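Local coordinates for F5/8 type C domain protein (Bacteroides ovatus, PDB 4ZRX) that probably hydrolyses alpha-L-fucosides with a TIM-barrel domain, which a beta-sandwich and a C-terminal F5/8 type C domain follow in the chain, at residues A[368-373]-A[448-453]; A[390-395]-A[424-429]; A[403-408]-A[442-447]. All coordinates share one frame; numbering follows the deposited sequence. Where two conformers were deposited one is given.

Contact 1 of 3, residues A[368-373]-A[448-453]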
# COMPACT_ATOMS: atom_id res chain seq x y z
N TRP A 368 27.66 11.55 -8.18
CA TRP A 368 27.73 11.68 -9.63
C TRP A 368 26.91 12.86 -10.10
O TRP A 368 25.69 12.88 -9.88
CB TRP A 368 27.28 10.37 -10.26
CG TRP A 368 27.22 10.43 -11.73
CD1 TRP A 368 28.05 11.13 -12.59
CD2 TRP A 368 26.33 9.72 -12.54
NE1 TRP A 368 27.69 10.90 -13.88
CE2 TRP A 368 26.63 10.03 -13.88
CE3 TRP A 368 25.30 8.81 -12.27
CZ2 TRP A 368 25.90 9.51 -14.95
CZ3 TRP A 368 24.58 8.28 -13.34
CH2 TRP A 368 24.92 8.62 -14.66
N SER A 369 27.59 13.86 -10.67
CA SER A 369 26.93 15.02 -11.21
C SER A 369 26.90 14.90 -12.73
O SER A 369 27.97 14.78 -13.35
CB SER A 369 27.68 16.27 -10.83
OG SER A 369 27.83 16.36 -9.44
N THR A 370 25.74 15.01 -13.35
CA THR A 370 25.65 14.81 -14.79
C THR A 370 24.53 15.56 -15.43
O THR A 370 23.52 15.82 -14.83
CB THR A 370 25.51 13.27 -15.14
OG1 THR A 370 25.70 13.06 -16.55
CG2 THR A 370 24.21 12.72 -14.74
N THR A 371 24.68 15.83 -16.72
CA THR A 371 23.58 16.33 -17.51
C THR A 371 23.10 15.24 -18.43
O THR A 371 23.58 14.10 -18.36
CB THR A 371 24.02 17.55 -18.36
OG1 THR A 371 25.10 17.17 -19.21
CG2 THR A 371 24.48 18.65 -17.44
N SER A 372 22.11 15.57 -19.26
CA SER A 372 21.45 14.57 -20.08
C SER A 372 22.44 13.89 -21.00
O SER A 372 23.28 14.53 -21.63
CB SER A 372 20.32 15.25 -20.91
OG SER A 372 19.32 15.80 -20.05
N GLY A 373 22.33 12.57 -21.10
CA GLY A 373 23.24 11.74 -21.88
C GLY A 373 24.42 11.17 -21.09
O GLY A 373 25.20 10.33 -21.59
N LEU A 448 18.31 20.72 -15.32
CA LEU A 448 19.63 21.23 -14.93
C LEU A 448 20.64 20.07 -14.82
O LEU A 448 20.65 19.26 -15.72
CB LEU A 448 19.58 22.01 -13.64
CG LEU A 448 18.70 23.25 -13.59
CD1 LEU A 448 18.89 24.03 -12.27
CD2 LEU A 448 18.93 24.19 -14.79
N THR A 449 21.50 20.03 -13.78
CA THR A 449 22.42 18.93 -13.57
C THR A 449 21.87 17.98 -12.52
O THR A 449 21.54 18.43 -11.42
CB THR A 449 23.78 19.51 -13.16
OG1 THR A 449 24.26 20.34 -14.21
CG2 THR A 449 24.81 18.42 -12.94
N ALA A 450 21.79 16.68 -12.83
CA ALA A 450 21.35 15.67 -11.89
C ALA A 450 22.46 15.29 -10.94
O ALA A 450 23.61 15.26 -11.36
CB ALA A 450 20.91 14.42 -12.62
N TYR A 451 22.11 15.00 -9.71
CA TYR A 451 23.04 14.56 -8.66
C TYR A 451 22.61 13.18 -8.15
O TYR A 451 21.63 13.07 -7.42
CB TYR A 451 23.04 15.57 -7.52
CG TYR A 451 23.44 16.93 -7.98
CD1 TYR A 451 24.66 17.15 -8.59
CD2 TYR A 451 22.61 18.02 -7.81
CE1 TYR A 451 25.02 18.44 -9.02
CE2 TYR A 451 22.95 19.27 -8.25
CZ TYR A 451 24.14 19.47 -8.85
OH TYR A 451 24.46 20.75 -9.29
N VAL A 452 23.26 12.14 -8.62
CA VAL A 452 22.99 10.78 -8.20
C VAL A 452 23.91 10.44 -7.06
O VAL A 452 25.13 10.45 -7.21
CB VAL A 452 23.19 9.79 -9.35
CG1 VAL A 452 23.06 8.38 -8.88
CG2 VAL A 452 22.20 10.07 -10.46
N SER A 453 23.32 10.14 -5.91
CA SER A 453 24.08 9.92 -4.68
C SER A 453 24.33 8.47 -4.34
O SER A 453 25.27 8.14 -3.58
CB SER A 453 23.41 10.61 -3.50
OG SER A 453 22.06 10.23 -3.42
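With CG anti to the backbone N (chi1 176°), W368 runs alongside V452, and farther out the indole comes obliquely past the valine, with W368 CE3 3.7 Å from V452 CB. One face of that indole takes the methyl CG2 of T370, set toward the rim. On the other face of the sheet, CG of Y451 is anti to its carbonyl carbon (chi1 -59°), and the phenol meets S369 edge-on, S369 OG lying in the ring plane 3.4 Å from Y451 CD1. An alanine in place of Y451 would probably open a gap beside S369 and leave K397 without its cation-pi partner. The backbones form an antiparallel pair in which W368 and V452 exchange two hydrogen bonds, as do T370 and A450. Between them S369 and Y451 form a non-hydrogen-bonded pair. Here S369 CA lies 3.3 Å from A450 O in a CA-H...O contact. Strand 368-370 is an outermost strand of its four-stranded sheet within this chain, next to strand 450-458, while W368 reaches across the sandwich to V441 and I443 of strand 438-446 and to A376 and Y378 of strand 374-381.

Contact 2 of 3, residues A[390-395]-A[424-429]. With EDO (1,2-ethanediol), chain F.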
# COMPACT_ATOMS: atom_id res chain seq x y z
N MSE A 390 18.86 -0.28 -7.22
CA MSE A 390 18.35 0.84 -6.45
C MSE A 390 19.16 2.10 -6.78
O MSE A 390 20.41 2.04 -6.84
CB MSE A 390 18.44 0.51 -4.95
CG MSE A 390 17.83 1.58 -4.09
SE MSE A 390 19.17 2.56 -3.26
CE MSE A 390 19.57 1.51 -1.84
N LEU A 391 18.47 3.20 -7.00
CA LEU A 391 19.06 4.47 -7.29
C LEU A 391 18.53 5.54 -6.33
O LEU A 391 17.33 5.48 -5.95
CB LEU A 391 18.74 4.89 -8.72
CG LEU A 391 18.98 3.76 -9.74
CD1 LEU A 391 18.29 4.12 -10.97
CD2 LEU A 391 20.44 3.61 -10.00
N GLN A 392 19.40 6.53 -6.01
CA GLN A 392 18.95 7.70 -5.27
C GLN A 392 19.52 8.98 -5.85
O GLN A 392 20.71 8.97 -6.26
CB GLN A 392 19.38 7.63 -3.80
CG GLN A 392 18.91 6.38 -3.11
CD GLN A 392 19.18 6.39 -1.59
OE1 GLN A 392 20.23 5.92 -1.14
NE2 GLN A 392 18.26 6.94 -0.83
N GLU A 393 18.75 10.06 -5.79
CA GLU A 393 19.22 11.40 -6.08
C GLU A 393 19.45 12.14 -4.79
O GLU A 393 18.78 11.92 -3.78
CB GLU A 393 18.16 12.22 -6.86
CG GLU A 393 18.04 11.98 -8.25
CD GLU A 393 16.92 12.82 -8.89
OE1 GLU A 393 17.22 13.93 -9.31
OE2 GLU A 393 15.78 12.35 -9.02
N ASP A 394 20.31 13.15 -4.85
CA ASP A 394 20.46 14.03 -3.73
C ASP A 394 19.38 15.07 -3.69
O ASP A 394 19.61 16.24 -4.13
CB ASP A 394 21.82 14.75 -3.78
CG ASP A 394 22.06 15.62 -2.59
OD1 ASP A 394 21.22 15.63 -1.64
OD2 ASP A 394 23.16 16.32 -2.59
N ILE A 395 18.27 14.73 -3.04
CA ILE A 395 17.08 15.57 -3.08
C ILE A 395 17.24 16.83 -2.22
O ILE A 395 16.40 17.72 -2.28
CB ILE A 395 15.79 14.80 -2.73
CG1 ILE A 395 15.92 14.15 -1.37
CG2 ILE A 395 15.48 13.79 -3.83
CD1 ILE A 395 14.59 13.65 -0.84
N GLY A 424 14.31 10.53 -7.63
CA GLY A 424 13.87 11.11 -6.37
C GLY A 424 14.67 10.57 -5.20
O GLY A 424 15.87 10.25 -5.30
N TYR A 425 13.98 10.41 -4.08
CA TYR A 425 14.62 9.84 -2.93
C TYR A 425 15.16 8.44 -3.14
O TYR A 425 16.31 8.12 -2.75
CB TYR A 425 13.66 9.86 -1.73
CG TYR A 425 14.19 9.13 -0.55
CD1 TYR A 425 15.22 9.63 0.20
CD2 TYR A 425 13.75 7.84 -0.29
CE1 TYR A 425 15.74 8.90 1.27
CE2 TYR A 425 14.25 7.13 0.72
CZ TYR A 425 15.24 7.66 1.50
OH TYR A 425 15.75 6.87 2.50
N LYS A 426 14.37 7.61 -3.80
CA LYS A 426 14.72 6.21 -4.02
C LYS A 426 13.84 5.66 -5.10
O LYS A 426 12.64 5.83 -5.07
CB LYS A 426 14.58 5.42 -2.76
CG LYS A 426 15.04 4.00 -2.81
CD LYS A 426 15.16 3.36 -1.44
CE LYS A 426 16.37 3.87 -0.75
NZ LYS A 426 16.69 3.16 0.55
N ARG A 427 14.46 4.93 -6.03
CA ARG A 427 13.77 4.23 -7.10
C ARG A 427 14.43 2.87 -7.25
O ARG A 427 15.69 2.78 -7.28
CB ARG A 427 13.89 4.99 -8.39
CG ARG A 427 13.28 4.30 -9.64
CD ARG A 427 11.80 4.07 -9.52
NE ARG A 427 11.16 3.93 -10.85
CZ ARG A 427 10.79 2.78 -11.42
NH1 ARG A 427 10.83 1.60 -10.83
NH2 ARG A 427 10.22 2.86 -12.61
N MSE A 428 13.61 1.83 -7.28
CA MSE A 428 14.11 0.48 -7.47
C MSE A 428 13.52 -0.13 -8.73
O MSE A 428 12.35 0.10 -9.06
CB MSE A 428 13.87 -0.40 -6.27
CG MSE A 428 14.60 0.14 -5.10
SE MSE A 428 14.70 -0.92 -3.46
CE MSE A 428 13.07 -0.37 -2.65
N LEU A 429 14.36 -0.90 -9.40
CA LEU A 429 14.02 -1.59 -10.66
C LEU A 429 14.30 -3.05 -10.51
O LEU A 429 15.38 -3.44 -10.04
CB LEU A 429 14.88 -1.05 -11.79
CG LEU A 429 14.56 0.35 -12.28
CD1 LEU A 429 15.68 0.76 -13.23
CD2 LEU A 429 13.17 0.37 -12.94
C1 EDO F . 16.07 -0.10 2.29
O1 EDO F . 16.25 1.16 2.99
C2 EDO F . 15.62 0.02 0.82
O2 EDO F . 16.77 0.29 0.01
O HOH W 1 18.64 6.92 2.10
O HOH W 2 19.23 4.04 1.43
O HOH W 3 17.89 10.34 -1.85
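Selenomethionines M390 and M428 form a non-hydrogen-bonded antiparallel pair; in the conformers described their chains cross, M390 CG 3.7 Å from M428 CG, a contact that may change in the alternates. L391 follows with two backbone hydrogen bonds to R427. Q392 turns its amide onto the other segment: NE2 donates to Y425 O (3.0 Å), close to the amide plane, while the same nitrogen sits 3.8 Å above the Y425 ring plane, toward its rim. A water links NE2 to Y425 OH, whose stronger partner is E43; Q392 OE1 is taken by Q454. K426 NZ, alongside, makes a salt bridge to E43 and a weak hydrogen bond to an ethanediol, probably from the crystallisation liquor. E393 N donates to G424 O, and its side chain, extended beyond CG, has OE2 accepting G424 N at 2.7 Å on its anti side and OE1 accepting R400 N and V401 N. Three N-H groups would be expected to favour the charged form of this buried carboxylate. At G424 a side chain would press on the preceding carbonyl. I395 ends the walk, CD1 at the edge of the Y425 ring and 4.0 Å from Y425 CB, CG2 against G424. In this edge pair of a beta-sandwich sheet, strand 388-393 lies between 427-431 and 450-458; F404 of the other sheet packs on L391 and R427, and helix 34-42 of the fucosidase domain on I395 and Y425.

Contact 3 of 3, residues A[403-408]-A[442-447]; sequences AFTVEA and RIDECR
The guanidinium of R442 and the carboxylate of E407 meet with their planes 62° apart, near one end of an antiparallel strand pair that carries a classic beta bulge at the other. The salt bridge is bidentate: E407 OE2 sits in the guanidinium plane at its edge, 3.1 Å from R442 NH1, whereas E407 OE1, 3.0 Å from R442 NH2, lies 22° out of it. Relative to the carboxylate, both nitrogens come from above the plane. R442 has a second salt bridge to E375, and E407 one to R440. The T405 methyl CG2 approaches the guanidinium obliquely, and the F404 ring holds V406 CG2 at its edge, in plane. Backbone bonds join T405 and R442 in both directions. The register then slips by one, so that two residues, D444 and E445, stand across from the single A403: E445 N donates to A403 O at 3.1 Å and D444 N only weakly to the same oxygen. The D444 carboxylate uses the syn lone pair of OD2 to accept T405 OG1 at 2.7 Å; K419 is a further partner of that hydroxyl. One water joins the three side chains, donating to T405 OG1 and D444 OD1 and accepting from R442 NH1 at 2.9 Å.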
# COMPACT_ATOMS: atom_id res chain seq x y z
N ALA A 403 14.50 10.85 -17.07
CA ALA A 403 14.57 9.53 -17.73
C ALA A 403 15.94 8.94 -17.59
O ALA A 403 16.95 9.66 -17.63
CB ALA A 403 14.24 9.68 -19.22
N PHE A 404 16.00 7.62 -17.39
CA PHE A 404 17.28 6.98 -17.19
C PHE A 404 17.18 5.53 -17.67
O PHE A 404 16.10 4.96 -17.78
CB PHE A 404 17.78 7.02 -15.73
CG PHE A 404 16.97 6.22 -14.80
CD1 PHE A 404 15.81 6.76 -14.19
CD2 PHE A 404 17.35 4.95 -14.46
CE1 PHE A 404 15.07 5.99 -13.33
CE2 PHE A 404 16.63 4.18 -13.58
CZ PHE A 404 15.43 4.72 -13.02
N THR A 405 18.35 4.96 -17.93
CA THR A 405 18.53 3.60 -18.36
C THR A 405 19.62 2.94 -17.52
O THR A 405 20.58 3.60 -17.17
CB THR A 405 18.97 3.59 -19.85
OG1 THR A 405 17.94 4.27 -20.60
CG2 THR A 405 19.10 2.14 -20.38
N VAL A 406 19.46 1.65 -17.23
CA VAL A 406 20.42 0.85 -16.52
C VAL A 406 20.77 -0.39 -17.34
O VAL A 406 19.92 -1.06 -17.89
CB VAL A 406 19.92 0.36 -15.16
CG1 VAL A 406 20.97 -0.27 -14.42
CG2 VAL A 406 19.33 1.55 -14.35
N GLU A 407 22.11 -0.61 -17.46
CA GLU A 407 22.67 -1.73 -18.17
C GLU A 407 23.63 -2.49 -17.28
O GLU A 407 24.18 -1.94 -16.35
CB GLU A 407 23.40 -1.24 -19.43
CG GLU A 407 22.45 -0.56 -20.37
CD GLU A 407 23.15 0.32 -21.39
OE1 GLU A 407 24.35 0.68 -21.23
OE2 GLU A 407 22.48 0.66 -22.36
N ALA A 408 23.71 -3.80 -17.52
CA ALA A 408 24.59 -4.71 -16.78
C ALA A 408 25.53 -5.37 -17.74
O ALA A 408 25.13 -5.80 -18.86
CB ALA A 408 23.78 -5.72 -16.04
N ARG A 442 22.73 5.50 -17.20
CA ARG A 442 22.70 6.62 -18.11
C ARG A 442 21.54 7.54 -17.76
O ARG A 442 20.40 7.08 -17.71
CB ARG A 442 22.53 6.11 -19.55
CG ARG A 442 22.70 7.21 -20.57
CD ARG A 442 22.61 6.66 -22.02
NE ARG A 442 23.62 5.61 -22.18
CZ ARG A 442 23.41 4.28 -22.23
NH1 ARG A 442 22.22 3.73 -22.24
NH2 ARG A 442 24.49 3.50 -22.26
N ILE A 443 21.81 8.79 -17.50
CA ILE A 443 20.75 9.78 -17.30
C ILE A 443 20.42 10.33 -18.65
O ILE A 443 21.17 11.12 -19.25
CB ILE A 443 21.12 10.90 -16.31
CG1 ILE A 443 21.51 10.34 -14.92
CG2 ILE A 443 19.96 11.89 -16.27
CD1 ILE A 443 20.54 9.33 -14.30
N ASP A 444 19.31 9.86 -19.19
CA ASP A 444 18.84 10.27 -20.53
C ASP A 444 18.30 11.68 -20.55
O ASP A 444 18.53 12.45 -21.52
CB ASP A 444 17.85 9.26 -21.08
CG ASP A 444 18.44 7.85 -21.17
OD1 ASP A 444 19.45 7.66 -21.88
OD2 ASP A 444 17.84 6.95 -20.54
N GLU A 445 17.57 12.06 -19.51
CA GLU A 445 16.99 13.39 -19.43
C GLU A 445 17.00 13.85 -18.00
O GLU A 445 16.66 13.08 -17.13
CB GLU A 445 15.53 13.39 -19.90
CG GLU A 445 15.30 13.10 -21.40
CD GLU A 445 13.80 13.00 -21.69
OE1 GLU A 445 13.00 13.78 -21.08
OE2 GLU A 445 13.41 12.10 -22.46
N CYS A 446 17.29 15.13 -17.78
CA CYS A 446 17.18 15.69 -16.43
C CYS A 446 17.01 17.17 -16.50
O CYS A 446 17.29 17.80 -17.56
CB CYS A 446 18.34 15.32 -15.56
SG CYS A 446 20.00 15.86 -16.19
N ARG A 447 16.55 17.74 -15.39
CA ARG A 447 16.46 19.16 -15.22
C ARG A 447 17.77 19.66 -14.68
O ARG A 447 18.27 19.16 -13.68
CB ARG A 447 15.32 19.48 -14.25
CG ARG A 447 13.99 18.89 -14.76
CD ARG A 447 12.86 19.07 -13.74
NE ARG A 447 11.61 18.59 -14.33
CZ ARG A 447 10.41 18.69 -13.79
NH1 ARG A 447 10.21 19.27 -12.59
NH2 ARG A 447 9.38 18.20 -14.46
O HOH W 4 19.78 5.21 -22.97

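Read from the N terminus, the chain opens contact 1 at 368-373, contact 2 at 390-395 and contact 3 at 403-408. It then returns at 424-429 to close contact 2, at 442-447 to close contact 3, and at 448-453 to close contact 1. Contacts 2 and 3 therefore both lie within the loop of contact 1 and cross each other. Contacts 1 and 2 belong to one four-stranded sheet, joined through strands 450-458 and 388-393, and contact 3 to the other. Packing of F404 and V406 on L429 ties the sheets together. The turn 371-373, passing from one sheet to the other, is held to strand 438-446: C446 N probably donates to S372 OG, and G373 N to I443 O.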